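Local atomic coordinates of 3-phosphoshikimate 1-carboxyvinyltransferase (PDB entry 7M0O), a protein that probably transfers the enolpyruvyl group of phosphoenolpyruvate to the 5-hydroxyl of shikimate-3-phosphate, the sixth step of chorismate biosynthesis. Residues A[3-15]-A[217-229]. Numbering follows the deposited sequence.
Sequences SLPGSKSITARAL and YAIEPDASTASYF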
loop_
_atom_site.group_PDB
_atom_site.type_symbol
_atom_site.label_atom_id
_atom_site.label_comp_id
_atom_site.label_asym_id
_atom_site.label_seq_id
_atom_site.Cartn_x
_atom_site.Cartn_y
_atom_site.Cartn_z
ATOM N N SER A 3 5.630 -16.701 -3.166
ATOM C CA SER A 3 6.229 -15.477 -2.635
ATOM C C SER A 3 5.417 -14.251 -3.052
ATOM O O SER A 3 5.424 -13.834 -4.218
ATOM C CB SER A 3 7.675 -15.337 -3.097
ATOM O OG SER A 3 8.449 -14.641 -2.133
ATOM N N LEU A 4 4.716 -13.691 -2.086
ATOM C CA LEU A 4 3.769 -12.625 -2.351
ATOM C C LEU A 4 4.497 -11.296 -2.551
ATOM O O LEU A 4 5.536 -11.049 -1.938
ATOM C CB LEU A 4 2.771 -12.506 -1.202
ATOM C CG LEU A 4 1.845 -13.720 -1.020
ATOM C CD1 LEU A 4 0.917 -13.482 0.170
ATOM C CD2 LEU A 4 1.042 -13.998 -2.299
ATOM N N PRO A 5 3.960 -10.427 -3.406
ATOM C CA PRO A 5 4.685 -9.202 -3.761
ATOM C C PRO A 5 4.723 -8.195 -2.622
ATOM O O PRO A 5 3.802 -8.104 -1.808
ATOM C CB PRO A 5 3.894 -8.652 -4.952
ATOM C CG PRO A 5 2.538 -9.243 -4.809
ATOM C CD PRO A 5 2.741 -10.603 -4.209
ATOM N N GLY A 6 5.807 -7.417 -2.604
ATOM C CA GLY A 6 5.934 -6.352 -1.627
ATOM C C GLY A 6 4.855 -5.299 -1.786
ATOM O O GLY A 6 4.277 -5.114 -2.863
ATOM N N SER A 7 4.608 -4.583 -0.690
ATOM C CA SER A 7 3.660 -3.479 -0.685
ATOM C C SER A 7 4.153 -2.370 -1.610
ATOM O O SER A 7 5.316 -1.960 -1.539
ATOM C CB SER A 7 3.474 -2.939 0.737
ATOM O OG SER A 7 3.092 -1.563 0.711
ATOM N N LYS A 8 3.263 -1.909 -2.497
ATOM C CA LYS A 8 3.633 -0.834 -3.419
ATOM C C LYS A 8 3.911 0.465 -2.670
ATOM O O LYS A 8 4.922 1.138 -2.919
ATOM C CB LYS A 8 2.533 -0.641 -4.460
ATOM C CG LYS A 8 2.626 0.684 -5.219
ATOM C CD LYS A 8 3.911 0.785 -6.032
ATOM C CE LYS A 8 3.955 2.093 -6.841
ATOM N NZ LYS A 8 3.987 3.303 -5.967
ATOM N N SER A 9 3.014 0.855 -1.763
ATOM C CA SER A 9 3.198 2.141 -1.097
ATOM C C SER A 9 4.379 2.110 -0.131
ATOM O O SER A 9 5.046 3.132 0.063
ATOM C CB SER A 9 1.921 2.561 -0.367
ATOM O OG SER A 9 1.599 1.665 0.669
ATOM N N ILE A 10 4.662 0.962 0.484
ATOM C CA ILE A 10 5.844 0.887 1.335
ATOM C C ILE A 10 7.115 0.923 0.482
ATOM O O ILE A 10 8.096 1.587 0.841
ATOM C CB ILE A 10 5.780 -0.349 2.246
ATOM C CG1 ILE A 10 4.686 -0.137 3.299
ATOM C CG2 ILE A 10 7.152 -0.595 2.907
ATOM C CD1 ILE A 10 4.384 -1.355 4.176
ATOM N N THR A 11 7.108 0.255 -0.675
ATOM C CA THR A 11 8.287 0.289 -1.536
ATOM C C THR A 11 8.588 1.720 -1.969
ATOM O O THR A 11 9.752 2.144 -1.982
ATOM C CB THR A 11 8.099 -0.633 -2.759
ATOM O OG1 THR A 11 7.941 -2.004 -2.335
ATOM C CG2 THR A 11 9.310 -0.545 -3.690
ATOM N N ALA A 12 7.541 2.493 -2.252
ATOM C CA ALA A 12 7.707 3.870 -2.719
ATOM C C ALA A 12 8.376 4.740 -1.666
ATOM O O ALA A 12 9.355 5.444 -1.954
ATOM C CB ALA A 12 6.339 4.448 -3.088
ATOM N N ARG A 13 7.823 4.746 -0.447
ATOM C CA ARG A 13 8.452 5.483 0.649
ATOM C C ARG A 13 9.890 5.022 0.876
ATOM O O ARG A 13 10.783 5.846 1.110
ATOM C CB ARG A 13 7.651 5.310 1.942
ATOM C CG ARG A 13 6.196 5.804 1.945
ATOM C CD ARG A 13 5.618 5.389 3.294
ATOM N NE ARG A 13 4.212 5.703 3.543
ATOM C CZ ARG A 13 3.188 4.902 3.252
ATOM N NH1 ARG A 13 3.378 3.728 2.654
ATOM N NH2 ARG A 13 1.961 5.283 3.562
ATOM N N ALA A 14 10.129 3.706 0.844
ATOM C CA ALA A 14 11.466 3.185 1.135
ATOM C C ALA A 14 12.493 3.642 0.107
ATOM O O ALA A 14 13.669 3.837 0.449
ATOM C CB ALA A 14 11.440 1.658 1.193
ATOM N N LEU A 15 12.083 3.762 -1.164
ATOM C CA LEU A 15 13.000 4.235 -2.207
ATOM C C LEU A 15 13.421 5.678 -1.955
ATOM O O LEU A 15 14.591 6.037 -2.149
ATOM C CB LEU A 15 12.346 4.116 -3.586
ATOM C CG LEU A 15 12.274 2.720 -4.181
ATOM C CD1 LEU A 15 11.404 2.705 -5.428
ATOM C CD2 LEU A 15 13.656 2.256 -4.511
ATOM N N TYR A 217 16.486 -2.254 5.269
ATOM C CA TYR A 217 15.047 -2.121 5.474
ATOM C C TYR A 217 14.327 -3.147 4.614
ATOM O O TYR A 217 14.417 -3.104 3.382
ATOM C CB TYR A 217 14.538 -0.706 5.160
ATOM C CG TYR A 217 13.098 -0.552 5.593
ATOM C CD1 TYR A 217 12.774 -0.290 6.922
ATOM C CD2 TYR A 217 12.064 -0.733 4.685
ATOM C CE1 TYR A 217 11.447 -0.196 7.322
ATOM C CE2 TYR A 217 10.745 -0.643 5.071
ATOM C CZ TYR A 217 10.441 -0.376 6.387
ATOM O OH TYR A 217 9.119 -0.290 6.761
ATOM N N ALA A 218 13.625 -4.070 5.266
ATOM C CA ALA A 218 12.841 -5.091 4.586
ATOM C C ALA A 218 11.438 -4.567 4.291
ATOM O O ALA A 218 10.754 -4.063 5.194
ATOM C CB ALA A 218 12.760 -6.356 5.444
ATOM N N ILE A 219 11.015 -4.712 3.035
ATOM C CA ILE A 219 9.681 -4.304 2.596
ATOM C C ILE A 219 8.694 -5.419 2.911
ATOM O O ILE A 219 8.897 -6.577 2.510
ATOM C CB ILE A 219 9.673 -3.980 1.093
ATOM C CG1 ILE A 219 10.647 -2.842 0.774
ATOM C CG2 ILE A 219 8.231 -3.665 0.613
ATOM C CD1 ILE A 219 10.373 -1.631 1.560
ATOM N N GLU A 220 7.616 -5.070 3.608
ATOM C CA GLU A 220 6.579 -6.059 3.926
ATOM C C GLU A 220 5.826 -6.481 2.665
ATOM O O GLU A 220 5.515 -5.643 1.813
ATOM C CB GLU A 220 5.564 -5.497 4.926
ATOM C CG GLU A 220 6.067 -5.351 6.336
ATOM C CD GLU A 220 5.101 -4.590 7.242
ATOM O OE1 GLU A 220 3.879 -4.491 6.939
ATOM O OE2 GLU A 220 5.579 -4.080 8.274
ATOM N N PRO A 221 5.504 -7.766 2.525
ATOM C CA PRO A 221 4.525 -8.160 1.510
ATOM C C PRO A 221 3.194 -7.476 1.779
ATOM O O PRO A 221 2.847 -7.178 2.922
ATOM C CB PRO A 221 4.414 -9.683 1.685
ATOM C CG PRO A 221 5.671 -10.071 2.422
ATOM C CD PRO A 221 6.032 -8.914 3.284
ATOM N N ASP A 222 2.446 -7.222 0.716
ATOM C CA ASP A 222 1.134 -6.614 0.881
ATOM C C ASP A 222 0.258 -7.505 1.758
ATOM O O ASP A 222 -0.018 -8.663 1.419
ATOM C CB ASP A 222 0.481 -6.376 -0.480
ATOM C CG ASP A 222 -0.749 -5.497 -0.391
ATOM O OD1 ASP A 222 -1.762 -5.940 0.188
ATOM O OD2 ASP A 222 -0.714 -4.368 -0.924
ATOM N N ALA A 223 -0.172 -6.957 2.890
ATOM C CA ALA A 223 -0.933 -7.739 3.859
ATOM C C ALA A 223 -2.383 -7.941 3.438
ATOM O O ALA A 223 -3.009 -8.928 3.840
ATOM C CB ALA A 223 -0.873 -7.070 5.237
ATOM N N SER A 224 -2.936 -7.018 2.652
ATOM C CA SER A 224 -4.280 -7.210 2.118
ATOM C C SER A 224 -4.301 -8.355 1.116
ATOM O O SER A 224 -5.194 -9.207 1.142
ATOM C CB SER A 224 -4.756 -5.911 1.461
ATOM O OG SER A 224 -4.583 -4.810 2.331
ATOM N N THR A 225 -3.297 -8.399 0.242
ATOM C CA THR A 225 -3.119 -9.532 -0.660
ATOM C C THR A 225 -2.912 -10.827 0.118
ATOM O O THR A 225 -3.430 -11.882 -0.266
ATOM C CB THR A 225 -1.926 -9.255 -1.574
ATOM O OG1 THR A 225 -2.258 -8.168 -2.438
ATOM C CG2 THR A 225 -1.555 -10.487 -2.405
ATOM N N ALA A 226 -2.190 -10.757 1.242
ATOM C CA ALA A 226 -1.931 -11.956 2.026
ATOM C C ALA A 226 -3.197 -12.528 2.648
ATOM O O ALA A 226 -3.235 -13.733 2.921
ATOM C CB ALA A 226 -0.910 -11.674 3.135
ATOM N N SER A 227 -4.236 -11.709 2.843
ATOM C CA SER A 227 -5.413 -12.183 3.563
ATOM C C SER A 227 -6.074 -13.339 2.835
ATOM O O SER A 227 -6.585 -14.257 3.483
ATOM C CB SER A 227 -6.429 -11.041 3.772
ATOM O OG SER A 227 -7.153 -10.690 2.600
ATOM N N TYR A 228 -6.036 -13.337 1.492
ATOM C CA TYR A 228 -6.686 -14.404 0.741
ATOM C C TYR A 228 -5.953 -15.720 0.910
ATOM O O TYR A 228 -6.587 -16.778 0.964
ATOM C CB TYR A 228 -6.778 -14.036 -0.752
ATOM C CG TYR A 228 -7.324 -12.650 -0.913
ATOM C CD1 TYR A 228 -8.670 -12.389 -0.668
ATOM C CD2 TYR A 228 -6.487 -11.589 -1.245
ATOM C CE1 TYR A 228 -9.171 -11.108 -0.771
ATOM C CE2 TYR A 228 -6.987 -10.297 -1.350
ATOM C CZ TYR A 228 -8.318 -10.072 -1.103
ATOM O OH TYR A 228 -8.800 -8.792 -1.190
ATOM N N PHE A 229 -4.627 -15.670 1.045
ATOM C CA PHE A 229 -3.860 -16.900 1.176
ATOM C C PHE A 229 -3.953 -17.431 2.607
ATOM O O PHE A 229 -4.124 -18.637 2.812
ATOM C CB PHE A 229 -2.417 -16.645 0.702
ATOM C CG PHE A 229 -2.328 -16.294 -0.775
ATOM C CD1 PHE A 229 -1.985 -17.252 -1.715
ATOM C CD2 PHE A 229 -2.674 -15.029 -1.224
ATOM C CE1 PHE A 229 -1.949 -16.942 -3.078
ATOM C CE2 PHE A 229 -2.666 -14.720 -2.570
ATOM C CZ PHE A 229 -2.294 -15.684 -3.507
HETATM O O HOH W 1 1.258 -9.635 -1.178
HETATM O O HOH W 2 0.638 -3.251 -2.791
#
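I219 is wedged against one side of helix 8-20: its CD1 lies 3.5 Å from A14 CB, a tight fit, and 3.6 Å from I10 CG2, while its other branch, CG2, rests on OG1 of T11. I219 and I10 run past each other in opposite directions. The edge of the Y217 ring faces I10 CG2. A second apolar cluster forms around L4, whose CG stands anti to its carbonyl carbon (chi1 -65°), turning both methyls to helix 223-235. CD2 sits over one face of the F229 ring, 3.9 Å from the ring centroid in a CH-pi contact, and CD1 packs on CA and CB of A226. With an alanine here, the F229 face and A226 would probably lose these methyl contacts and a gap would open beside the helix. Between the clusters the two backbone segments cross at a single beta bridge, G6 with P221. S7 N donates to E220 O (2.9 Å) and D222 N to P5 O (3.0 Å), both in the carbonyl plane. Each segment then enters a helix through an N-cap: S7 OG accepts from I10 N, and D222 OD1 from T225 N (2.9 Å), met on its anti side, 29° out of the carboxylate plane. At the polar edge, one water donates to P5 O and D222 O; another accepts from K8 N and donates to D222 OD2 (2.6 Å), tying the two helix starts together. K8, S9 and R13 are predicted to bind shikimate-3-phosphate (K8 also phosphoenolpyruvate), so the contact borders the probable active site. Y217 and I219 make backbone hydrogen bonds with strand 24-28, M190 of helix 182-193 packs on I10 and Y217, F394 touches P5 and T225, and Y228 packs on helix 366-375, consistent with the crossover between the two globular halves known for EPSP synthases.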